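Trypsin-resistant surface T6 protein (Streptococcus pyogenes serotype M6, PDB 4P0D) forms the backbone pilin, the T6 antigen, from which the surface pili of this Gram-positive bacterium are probably built by sortase. Local coordinates at residues T165-G169 and V264-K268; K347-I351 and S362-S366; V316-Q320 and N393-A397. The protein carries 1 engineered substitution. All coordinates share one frame; numbering follows the deposited sequence. Where two conformers were deposited one is given.

Interaction 1. Residues T165-G169 and V264-K268; sequences TTSLG and VVNNK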
ATOM      1  N   THR A 165       4.988   6.452 -15.576  1.00 17.24           N
ATOM      2  CA  THR A 165       5.968   5.595 -16.235  1.00 16.37           C
ATOM      3  C   THR A 165       7.390   5.838 -15.710  1.00 15.59           C
ATOM      4  O   THR A 165       7.690   6.877 -15.144  1.00 16.66           O
ATOM      5  CB  THR A 165       5.953   5.793 -17.764  1.00 16.08           C
ATOM      6  OG1 THR A 165       6.536   7.056 -18.098  1.00 16.15           O
ATOM      7  CG2 THR A 165       4.520   5.747 -18.309  1.00 16.89           C
ATOM      8  N   THR A 166       8.263   4.871 -15.924  1.00 15.00           N
ATOM      9  CA  THR A 166       9.629   4.959 -15.435  1.00 14.81           C
ATOM     10  C   THR A 166      10.575   4.156 -16.334  1.00 15.12           C
ATOM     11  O   THR A 166      10.151   3.554 -17.341  1.00 15.98           O
ATOM     12  CB  THR A 166       9.698   4.445 -13.980  1.00 14.64           C
ATOM     13  OG1 THR A 166      10.981   4.751 -13.415  1.00 14.96           O
ATOM     14  CG2 THR A 166       9.460   2.971 -13.939  1.00 14.66           C
ATOM     15  N   SER A 167      11.849   4.115 -15.970  1.00 15.51           N
ATOM     16  CA  SER A 167      12.840   3.434 -16.777  1.00 15.30           C
ATOM     17  C   SER A 167      13.808   2.664 -15.886  1.00 15.25           C
ATOM     18  O   SER A 167      13.913   2.935 -14.677  1.00 14.68           O
ATOM     19  CB  SER A 167      13.567   4.452 -17.642  1.00 16.18           C
ATOM     20  OG  SER A 167      14.317   5.356 -16.833  1.00 17.50           O
ATOM     21  N   LEU A 168      14.499   1.694 -16.476  1.00 14.75           N
ATOM     22  CA  LEU A 168      15.528   0.915 -15.761  1.00 14.61           C
ATOM     23  C   LEU A 168      16.545   1.836 -15.085  1.00 14.25           C
ATOM     24  O   LEU A 168      17.069   2.766 -15.705  1.00 14.22           O
ATOM     25  CB  LEU A 168      16.256  -0.028 -16.725  1.00 15.16           C
ATOM     26  CG  LEU A 168      17.457  -0.791 -16.158  1.00 15.24           C
ATOM     27  CD1 LEU A 168      16.982  -1.804 -15.127  1.00 16.39           C
ATOM     28  CD2 LEU A 168      18.187  -1.485 -17.287  1.00 15.45           C
ATOM     29  N   GLY A 169      16.796   1.591 -13.810  1.00 13.68           N
ATOM     30  CA  GLY A 169      17.755   2.382 -13.038  1.00 13.69           C
ATOM     31  C   GLY A 169      17.189   3.646 -12.421  1.00 13.30           C
ATOM     32  O   GLY A 169      17.918   4.359 -11.765  1.00 13.12           O
ATOM     33  N   VAL A 264      14.300   1.306  -6.495  0.50 13.48           N
ATOM     34  CA  VAL A 264      14.928   1.528  -7.802  0.50 13.17           C
ATOM     35  C   VAL A 264      14.534   0.446  -8.811  0.50 13.32           C
ATOM     36  O   VAL A 264      14.584  -0.756  -8.514  0.50 13.20           O
ATOM     37  CB  VAL A 264      16.463   1.573  -7.693  0.50 13.16           C
ATOM     38  CG1 VAL A 264      16.994   0.223  -7.255  0.50 13.08           C
ATOM     39  CG2 VAL A 264      17.079   1.991  -9.022  0.50 12.96           C
ATOM     40  N   VAL A 265      14.191   0.890 -10.017  1.00 13.30           N
ATOM     41  CA  VAL A 265      13.637   0.025 -11.055  1.00 13.58           C
ATOM     42  C   VAL A 265      14.779  -0.868 -11.517  1.00 13.69           C
ATOM     43  O   VAL A 265      15.854  -0.372 -11.862  1.00 12.75           O
ATOM     44  CB  VAL A 265      13.068   0.858 -12.237  1.00 13.82           C
ATOM     45  CG1 VAL A 265      12.479  -0.034 -13.332  1.00 13.54           C
ATOM     46  CG2 VAL A 265      12.016   1.830 -11.753  1.00 13.82           C
ATOM     47  N   ASN A 266      14.574  -2.183 -11.450  1.00 14.83           N
ATOM     48  CA  ASN A 266      15.606  -3.171 -11.838  1.00 15.02           C
ATOM     49  C   ASN A 266      15.256  -3.860 -13.165  1.00 15.75           C
ATOM     50  O   ASN A 266      14.255  -3.546 -13.787  1.00 15.45           O
ATOM     51  CB  ASN A 266      15.826  -4.201 -10.715  1.00 15.63           C
ATOM     52  CG  ASN A 266      14.596  -5.075 -10.440  1.00 15.31           C
ATOM     53  OD1 ASN A 266      14.035  -5.702 -11.346  1.00 16.05           O
ATOM     54  ND2 ASN A 266      14.178  -5.120  -9.188  1.00 15.11           N
ATOM     55  N   ASN A 267      16.114  -4.761 -13.607  1.00 17.57           N
ATOM     56  CA  ASN A 267      15.962  -5.404 -14.919  1.00 19.68           C
ATOM     57  C   ASN A 267      14.728  -6.308 -15.056  1.00 19.63           C
ATOM     58  O   ASN A 267      14.343  -6.628 -16.171  1.00 18.76           O
ATOM     59  CB  ASN A 267      17.223  -6.194 -15.270  1.00 21.08           C
ATOM     60  CG  ASN A 267      17.385  -7.428 -14.426  1.00 22.87           C
ATOM     61  OD1 ASN A 267      17.103  -8.536 -14.870  1.00 27.36           O
ATOM     62  ND2 ASN A 267      17.808  -7.245 -13.202  1.00 25.00           N
ATOM     63  N   LYS A 268      14.110  -6.691 -13.933  1.00 19.22           N
ATOM     64  CA  LYS A 268      12.880  -7.496 -13.946  1.00 20.55           C
ATOM     65  C   LYS A 268      11.607  -6.655 -14.058  1.00 19.60           C
ATOM     66  O   LYS A 268      10.496  -7.196 -13.997  1.00 20.14           O
ATOM     67  CB  LYS A 268      12.790  -8.363 -12.684  1.00 22.29           C
ATOM     68  CG  LYS A 268      13.897  -9.388 -12.541  1.00 24.60           C
ATOM     69  CD  LYS A 268      14.032  -9.823 -11.085  1.00 26.55           C
ATOM     70  CE  LYS A 268      14.804 -11.124 -10.967  1.00 28.30           C
ATOM     71  NZ  LYS A 268      14.912 -11.579  -9.547  1.00 30.11           N
TER
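V265 drives its isopropyl group into the bend of residues 165-169, and its two methyls take different neighbours. CG2 meets the tip of T166, 3.5 Å from OG1 and 3.6 Å from CG2, while CB sits 3.3 Å from the backbone O of S167 and CG1 lies alongside the same carbonyl. The split follows from a chi1 of -180°, which puts CG1 opposite the backbone N and CG2 opposite the carbonyl carbon. V265 also supplies the acceptor of the one hydrogen bond between the segments: G169 N donates to V265 O over 2.9 Å at 156°, reaching the oxygen from 34° off the carbonyl plane. L168 reaches over from the other segment. Its CG, opposite its own N, carries the branched end across, and CD1 is the methyl that touches, resting on the backbone just past V265, 3.3 Å from N266 C. This is where strand 258-265 of the Cna-B-like domain ends, beside the loop that enters strand 171-179, its antiparallel neighbour. N266 turns away from the contact and closes an Asx turn, its OD1 taking K268 N at 2.8 Å in the plane of the side-chain carbonyl; ND2 is held by T203 OG1 and E200 O. G169, with a positive phi, has a backbone shape that calls for glycine.

Interaction 2. Residues K347-I351 and S362-S366; sequences KLIDI and STQVS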
ATOM      1  N   LYS A 347      21.703  11.091 -24.279  1.00 28.49           N
ATOM      2  CA  LYS A 347      22.386  10.223 -23.342  1.00 26.18           C
ATOM      3  C   LYS A 347      22.135   8.787 -23.788  1.00 24.86           C
ATOM      4  O   LYS A 347      21.005   8.411 -24.063  1.00 25.01           O
ATOM      5  CB  LYS A 347      21.873  10.420 -21.918  1.00 25.87           C
ATOM      6  N   LEU A 348      23.187   7.989 -23.855  1.00 23.67           N
ATOM      7  CA  LEU A 348      23.046   6.574 -24.183  1.00 22.44           C
ATOM      8  C   LEU A 348      22.269   5.838 -23.103  1.00 22.08           C
ATOM      9  O   LEU A 348      22.641   5.879 -21.926  1.00 21.73           O
ATOM     10  CB  LEU A 348      24.409   5.927 -24.332  1.00 22.37           C
ATOM     11  CG  LEU A 348      24.424   4.443 -24.697  1.00 21.89           C
ATOM     12  CD1 LEU A 348      24.011   4.238 -26.140  1.00 21.55           C
ATOM     13  CD2 LEU A 348      25.800   3.853 -24.437  1.00 21.77           C
ATOM     14  N   ILE A 349      21.200   5.166 -23.526  0.50 21.18           N
ATOM     15  CA  ILE A 349      20.327   4.398 -22.648  0.50 20.89           C
ATOM     16  C   ILE A 349      20.664   2.899 -22.671  0.50 19.64           C
ATOM     17  O   ILE A 349      20.654   2.235 -21.633  0.50 19.26           O
ATOM     18  CB  ILE A 349      18.854   4.611 -23.071  0.50 21.86           C
ATOM     19  CG1 ILE A 349      18.528   6.102 -23.005  0.50 22.46           C
ATOM     20  CG2 ILE A 349      17.903   3.828 -22.178  0.50 22.46           C
ATOM     21  CD1 ILE A 349      19.073   6.761 -21.750  0.50 21.91           C
ATOM     22  N   ASP A 350      20.955   2.378 -23.858  1.00 18.44           N
ATOM     23  CA  ASP A 350      21.153   0.946 -24.057  1.00 18.26           C
ATOM     24  C   ASP A 350      21.891   0.709 -25.375  1.00 17.94           C
ATOM     25  O   ASP A 350      21.950   1.609 -26.238  1.00 16.26           O
ATOM     26  CB  ASP A 350      19.770   0.260 -24.083  1.00 18.62           C
ATOM     27  CG  ASP A 350      19.840  -1.265 -23.980  1.00 17.99           C
ATOM     28  OD1 ASP A 350      20.837  -1.809 -23.472  1.00 18.71           O
ATOM     29  OD2 ASP A 350      18.868  -1.913 -24.392  1.00 17.05           O
ATOM     30  N   ILE A 351      22.451  -0.493 -25.507  1.00 17.69           N
ATOM     31  CA  ILE A 351      23.093  -0.967 -26.740  1.00 19.05           C
ATOM     32  C   ILE A 351      22.498  -2.322 -27.088  1.00 19.07           C
ATOM     33  O   ILE A 351      22.346  -3.202 -26.237  1.00 18.33           O
ATOM     34  CB  ILE A 351      24.633  -1.040 -26.592  1.00 19.91           C
ATOM     35  CG1 ILE A 351      25.198   0.387 -26.529  1.00 21.14           C
ATOM     36  CG2 ILE A 351      25.299  -1.764 -27.764  1.00 20.27           C
ATOM     37  CD1 ILE A 351      26.617   0.450 -26.030  1.00 22.29           C
ATOM     38  N   SER A 362      15.137  -2.896 -26.665  1.00 16.64           N
ATOM     39  CA  SER A 362      15.834  -2.140 -25.631  1.00 16.16           C
ATOM     40  C   SER A 362      15.453  -2.622 -24.235  1.00 15.63           C
ATOM     41  O   SER A 362      14.466  -3.339 -24.062  1.00 16.08           O
ATOM     42  CB  SER A 362      15.480  -0.671 -25.743  1.00 16.44           C
ATOM     43  OG  SER A 362      14.204  -0.388 -25.180  1.00 16.16           O
ATOM     44  N   THR A 363      16.224  -2.191 -23.248  1.00 14.74           N
ATOM     45  CA  THR A 363      15.821  -2.263 -21.849  1.00 15.01           C
ATOM     46  C   THR A 363      14.654  -1.293 -21.584  1.00 14.88           C
ATOM     47  O   THR A 363      14.243  -0.532 -22.474  1.00 15.10           O
ATOM     48  CB  THR A 363      16.997  -1.897 -20.931  1.00 15.30           C
ATOM     49  OG1 THR A 363      17.592  -0.681 -21.390  1.00 15.81           O
ATOM     50  CG2 THR A 363      18.031  -3.009 -20.909  1.00 15.43           C
ATOM     51  N   GLN A 364      14.152  -1.279 -20.353  1.00 14.61           N
ATOM     52  CA  GLN A 364      12.886  -0.597 -20.037  1.00 14.54           C
ATOM     53  C   GLN A 364      12.996   0.924 -19.987  1.00 14.77           C
ATOM     54  O   GLN A 364      13.877   1.479 -19.327  1.00 14.82           O
ATOM     55  CB  GLN A 364      12.327  -1.091 -18.700  1.00 14.24           C
ATOM     56  CG  GLN A 364      12.055  -2.581 -18.585  1.00 14.39           C
ATOM     57  CD  GLN A 364      13.247  -3.377 -18.085  1.00 14.66           C
ATOM     58  OE1 GLN A 364      14.386  -2.998 -18.307  1.00 14.40           O
ATOM     59  NE2 GLN A 364      12.986  -4.492 -17.417  1.00 15.27           N
ATOM     60  N   VAL A 365      12.064   1.587 -20.659  1.00 15.07           N
ATOM     61  CA  VAL A 365      12.060   3.024 -20.807  1.00 15.94           C
ATOM     62  C   VAL A 365      10.727   3.657 -20.417  1.00 16.07           C
ATOM     63  O   VAL A 365       9.677   3.043 -20.540  1.00 15.83           O
ATOM     64  CB  VAL A 365      12.417   3.434 -22.258  1.00 16.07           C
ATOM     65  CG1 VAL A 365      13.772   2.868 -22.643  1.00 16.44           C
ATOM     66  CG2 VAL A 365      11.354   2.993 -23.270  1.00 16.76           C
ATOM     67  N   SER A 366      10.781   4.914 -19.990  1.00 16.85           N
ATOM     68  CA  SER A 366       9.571   5.662 -19.654  1.00 17.62           C
ATOM     69  C   SER A 366       8.964   6.229 -20.930  1.00 18.85           C
ATOM     70  O   SER A 366       9.602   6.225 -21.979  1.00 20.42           O
ATOM     71  CB  SER A 366       9.919   6.806 -18.728  1.00 17.72           C
ATOM     72  OG  SER A 366      10.674   7.800 -19.419  1.00 18.15           O
TER
HETATM   73  O   HOH W   1      20.303  -0.559 -20.920  1.00 25.28           O
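A classic beta bulge on strand 348-353, an outermost strand of a four-stranded antiparallel sheet in the prealbumin-like domain, brings D350 and I349 up to residues 362-366. Both bulge residues face V341 of the adjacent strand 338-343, and their side chains both set out toward the loop that leads from strand 359-361 into strand 368-376. The direct hydrogen bond between the segments runs from T363 N to D350 OD2, 2.9 Å long with an N-H...O angle of 150°. The donor arrives from above the carboxylate plane, 48° out of it, while S362 CA packs against the same oxygen at 3.3 Å. D350 reaches this spot with its CG swung opposite the backbone N (chi1 -167°), which carries the carboxylate across the T363 side chain. OD2 also forms a salt bridge with K406; together with the backbone N-H, the lysine would be expected to favour the ionised carboxylate in this buried place. An ordered water ties the bulge to the loop a second time: it donates to I349 O, contacts T363 OG1 at 2.8 Å, and gives a weak bond to D350 OD1. The I349 side chain adds a loose apolar contact with V365 in one of its two conformers. On the loop side, S362 OG accepts from I321 N and helps to hold the extended chain that presents T363 N by donating to T363 O over 2.7 Å.

Interaction 3. Residues V316-Q320 and N393-A397; sequences VYTYQ and NWVTA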
ATOM      1  N   VAL A 316       3.345   1.473 -11.586  1.00 18.63           N
ATOM      2  CA  VAL A 316       4.214   2.225 -12.446  1.00 18.09           C
ATOM      3  C   VAL A 316       4.534   1.374 -13.662  1.00 17.53           C
ATOM      4  O   VAL A 316       4.737   0.176 -13.543  1.00 16.08           O
ATOM      5  CB  VAL A 316       5.478   2.684 -11.701  1.00 18.82           C
ATOM      6  CG1 VAL A 316       6.394   3.435 -12.631  1.00 19.78           C
ATOM      7  CG2 VAL A 316       5.075   3.581 -10.526  1.00 18.61           C
ATOM      8  N   TYR A 317       4.566   2.021 -14.821  1.00 17.12           N
ATOM      9  CA  TYR A 317       4.683   1.327 -16.115  1.00 17.72           C
ATOM     10  C   TYR A 317       6.037   1.565 -16.796  1.00 18.00           C
ATOM     11  O   TYR A 317       6.687   2.590 -16.583  1.00 18.14           O
ATOM     12  CB  TYR A 317       3.554   1.786 -17.022  1.00 18.38           C
ATOM     13  CG  TYR A 317       2.196   1.406 -16.492  1.00 18.98           C
ATOM     14  CD1 TYR A 317       1.688   0.118 -16.678  1.00 19.19           C
ATOM     15  CD2 TYR A 317       1.429   2.309 -15.765  1.00 19.71           C
ATOM     16  CE1 TYR A 317       0.451  -0.243 -16.180  1.00 18.76           C
ATOM     17  CE2 TYR A 317       0.182   1.946 -15.271  1.00 19.78           C
ATOM     18  CZ  TYR A 317      -0.293   0.671 -15.487  1.00 19.13           C
ATOM     19  OH  TYR A 317      -1.517   0.303 -14.987  1.00 20.35           O
ATOM     20  N   THR A 318       6.465   0.599 -17.608  1.00 18.00           N
ATOM     21  CA  THR A 318       7.617   0.795 -18.488  1.00 17.79           C
ATOM     22  C   THR A 318       7.267   0.230 -19.856  1.00 17.27           C
ATOM     23  O   THR A 318       6.380  -0.627 -19.975  1.00 16.72           O
ATOM     24  CB  THR A 318       8.893   0.070 -17.990  1.00 18.75           C
ATOM     25  OG1 THR A 318       8.762  -1.348 -18.186  1.00 19.89           O
ATOM     26  CG2 THR A 318       9.139   0.309 -16.533  1.00 19.27           C
ATOM     27  N   TYR A 319       8.004   0.689 -20.867  1.00 16.69           N
ATOM     28  CA  TYR A 319       7.883   0.190 -22.231  1.00 16.49           C
ATOM     29  C   TYR A 319       9.260  -0.212 -22.737  1.00 16.86           C
ATOM     30  O   TYR A 319      10.286   0.082 -22.113  1.00 15.05           O
ATOM     31  CB  TYR A 319       7.335   1.288 -23.150  1.00 17.20           C
ATOM     32  CG  TYR A 319       6.111   1.992 -22.582  1.00 17.52           C
ATOM     33  CD1 TYR A 319       4.908   1.310 -22.425  1.00 17.40           C
ATOM     34  CD2 TYR A 319       6.180   3.320 -22.168  1.00 17.97           C
ATOM     35  CE1 TYR A 319       3.792   1.933 -21.889  1.00 18.23           C
ATOM     36  CE2 TYR A 319       5.062   3.960 -21.635  1.00 19.19           C
ATOM     37  CZ  TYR A 319       3.872   3.262 -21.491  1.00 18.37           C
ATOM     38  OH  TYR A 319       2.761   3.894 -20.946  1.00 20.09           O
ATOM     39  N   GLN A 320       9.278  -0.855 -23.897  1.00 16.91           N
ATOM     40  CA  GLN A 320      10.534  -1.187 -24.537  1.00 17.26           C
ATOM     41  C   GLN A 320      10.471  -0.841 -26.006  1.00 16.67           C
ATOM     42  O   GLN A 320       9.403  -0.886 -26.621  1.00 15.71           O
ATOM     43  CB  GLN A 320      10.902  -2.644 -24.300  1.00 18.31           C
ATOM     44  CG  GLN A 320       9.873  -3.652 -24.765  1.00 20.21           C
ATOM     45  CD  GLN A 320      10.156  -5.053 -24.257  1.00 21.11           C
ATOM     46  OE1 GLN A 320      10.901  -5.250 -23.292  1.00 22.79           O
ATOM     47  NE2 GLN A 320       9.546  -6.034 -24.893  1.00 21.67           N
ATOM     48  N   ASN A 393       5.037   5.491 -25.730  1.00 23.55           N
ATOM     49  CA  ASN A 393       3.987   5.714 -24.732  1.00 24.74           C
ATOM     50  C   ASN A 393       2.914   4.618 -24.781  1.00 25.00           C
ATOM     51  O   ASN A 393       2.985   3.689 -25.585  1.00 24.92           O
ATOM     52  CB  ASN A 393       3.357   7.107 -24.911  1.00 24.96           C
ATOM     53  CG  ASN A 393       2.846   7.335 -26.317  1.00 24.02           C
ATOM     54  OD1 ASN A 393       2.127   6.502 -26.865  1.00 24.52           O
ATOM     55  ND2 ASN A 393       3.211   8.454 -26.905  1.00 22.55           N
ATOM     56  N   TRP A 394       1.921   4.720 -23.910  1.00 25.54           N
ATOM     57  CA  TRP A 394       0.868   3.720 -23.842  1.00 25.64           C
ATOM     58  C   TRP A 394       0.240   3.531 -25.222  1.00 25.58           C
ATOM     59  O   TRP A 394       0.048   2.399 -25.655  1.00 25.53           O
ATOM     60  CB  TRP A 394      -0.187   4.142 -22.817  1.00 25.61           C
ATOM     61  CG  TRP A 394      -1.154   3.092 -22.506  1.00 24.98           C
ATOM     62  CD1 TRP A 394      -2.410   2.963 -23.024  1.00 24.70           C
ATOM     63  CD2 TRP A 394      -0.979   2.003 -21.595  1.00 25.03           C
ATOM     64  NE1 TRP A 394      -3.023   1.861 -22.505  1.00 24.28           N
ATOM     65  CE2 TRP A 394      -2.178   1.252 -21.617  1.00 24.93           C
ATOM     66  CE3 TRP A 394       0.068   1.585 -20.764  1.00 25.86           C
ATOM     67  CZ2 TRP A 394      -2.359   0.101 -20.846  1.00 26.02           C
ATOM     68  CZ3 TRP A 394      -0.108   0.431 -19.992  1.00 25.83           C
ATOM     69  CH2 TRP A 394      -1.320  -0.295 -20.041  1.00 26.46           C
ATOM     70  N   VAL A 395      -0.016   4.643 -25.911  1.00 26.52           N
ATOM     71  CA  VAL A 395      -0.639   4.639 -27.242  1.00 28.23           C
ATOM     72  C   VAL A 395       0.245   4.011 -28.320  1.00 27.26           C
ATOM     73  O   VAL A 395      -0.256   3.244 -29.118  1.00 29.12           O
ATOM     74  CB  VAL A 395      -1.093   6.058 -27.667  1.00 29.85           C
ATOM     75  CG1 VAL A 395      -1.522   6.092 -29.140  1.00 31.29           C
ATOM     76  CG2 VAL A 395      -2.253   6.514 -26.788  1.00 30.10           C
ATOM     77  N   THR A 396       1.544   4.309 -28.340  1.00 26.01           N
ATOM     78  CA  THR A 396       2.442   3.719 -29.345  1.00 24.91           C
ATOM     79  C   THR A 396       2.947   2.301 -28.980  1.00 24.84           C
ATOM     80  O   THR A 396       3.434   1.587 -29.856  1.00 23.98           O
ATOM     81  CB  THR A 396       3.650   4.642 -29.705  1.00 24.68           C
ATOM     82  OG1 THR A 396       4.438   4.933 -28.542  1.00 24.28           O
ATOM     83  CG2 THR A 396       3.194   5.953 -30.354  1.00 25.22           C
ATOM     84  N   ALA A 397       2.805   1.864 -27.725  1.00 24.12           N
ATOM     85  CA  ALA A 397       3.309   0.546 -27.316  1.00 24.65           C
ATOM     86  C   ALA A 397       2.284  -0.569 -27.576  1.00 25.67           C
ATOM     87  O   ALA A 397       1.858  -1.269 -26.661  1.00 24.63           O
ATOM     88  CB  ALA A 397       3.731   0.558 -25.849  1.00 24.37           C
TER
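Residues 316-320 run as an extended connection between strands 307-316 and 320-327, whereas residues 393-397 curl back on themselves, 394-396 adopting helical backbone angles without regular helical bonding. The curl is closed by A397 N bonding to N393 O at 2.8 Å, and by an Asx motif in which N393 OD1 takes T396 N at 2.7 Å. N393 N in turn donates to T396 OG1, so side chain and backbone are paired both ways. The two backbones stay apart, Y319 and A397 coming nearest with their CA atoms 6.8 Å from each other, and aromatic side chains bridge the gap. Alternate residues Y317 and Y319 both point toward the curl. The Y319 ring lies against the backbone of the curl, N393 C standing 3.7 Å above one face, offset toward the rim, while A397 CB touches Y319 CD1 at 3.7 Å. W394 crosses Y319 at about a right angle: its CE3 is at the edge of the tyrosine ring, in plane, and Y319 OH in turn lies at the edge of the indole, 3.6 Å from W394 CE3. With CG opposite its backbone N (chi1 -170°), W394 carries its six-membered ring on to Y317, presenting an edge to the tyrosine face in a T-shaped stack with centroids 5.3 Å apart and planes at 72°. K163 adds a cation-pi contact to the indole. Across the interface the contact is mainly aromatic and apolar, and its polar link runs through D160: OD2 receives both Y319 OH and W394 N, so one carboxylate at the end of strand 158-160 probably fixes the hydroxyl and the start of the curl together.

The three contacts gather where the Cna-B-like domain meets the prealbumin-like domain, on one side of the chain's centre. The centres of interactions 1 and 2 lie about 10 Å apart, and that of interaction 3 about 13 Å from either. Along the chain interaction 1 closes first; interaction 2 is then nested inside the loop closed by interaction 3. Probable hydrogen bonds join them: backbone T166 N with Y317 O, L168 N with Q364 O, and V365 N with Y319 O, and side-chain Q364 NE2 with N267 O. Loop 165-169, connection 316-320 and loop 362-366 thus lie side by side, probably limiting movement between the two domains of an elongated pilin subunit.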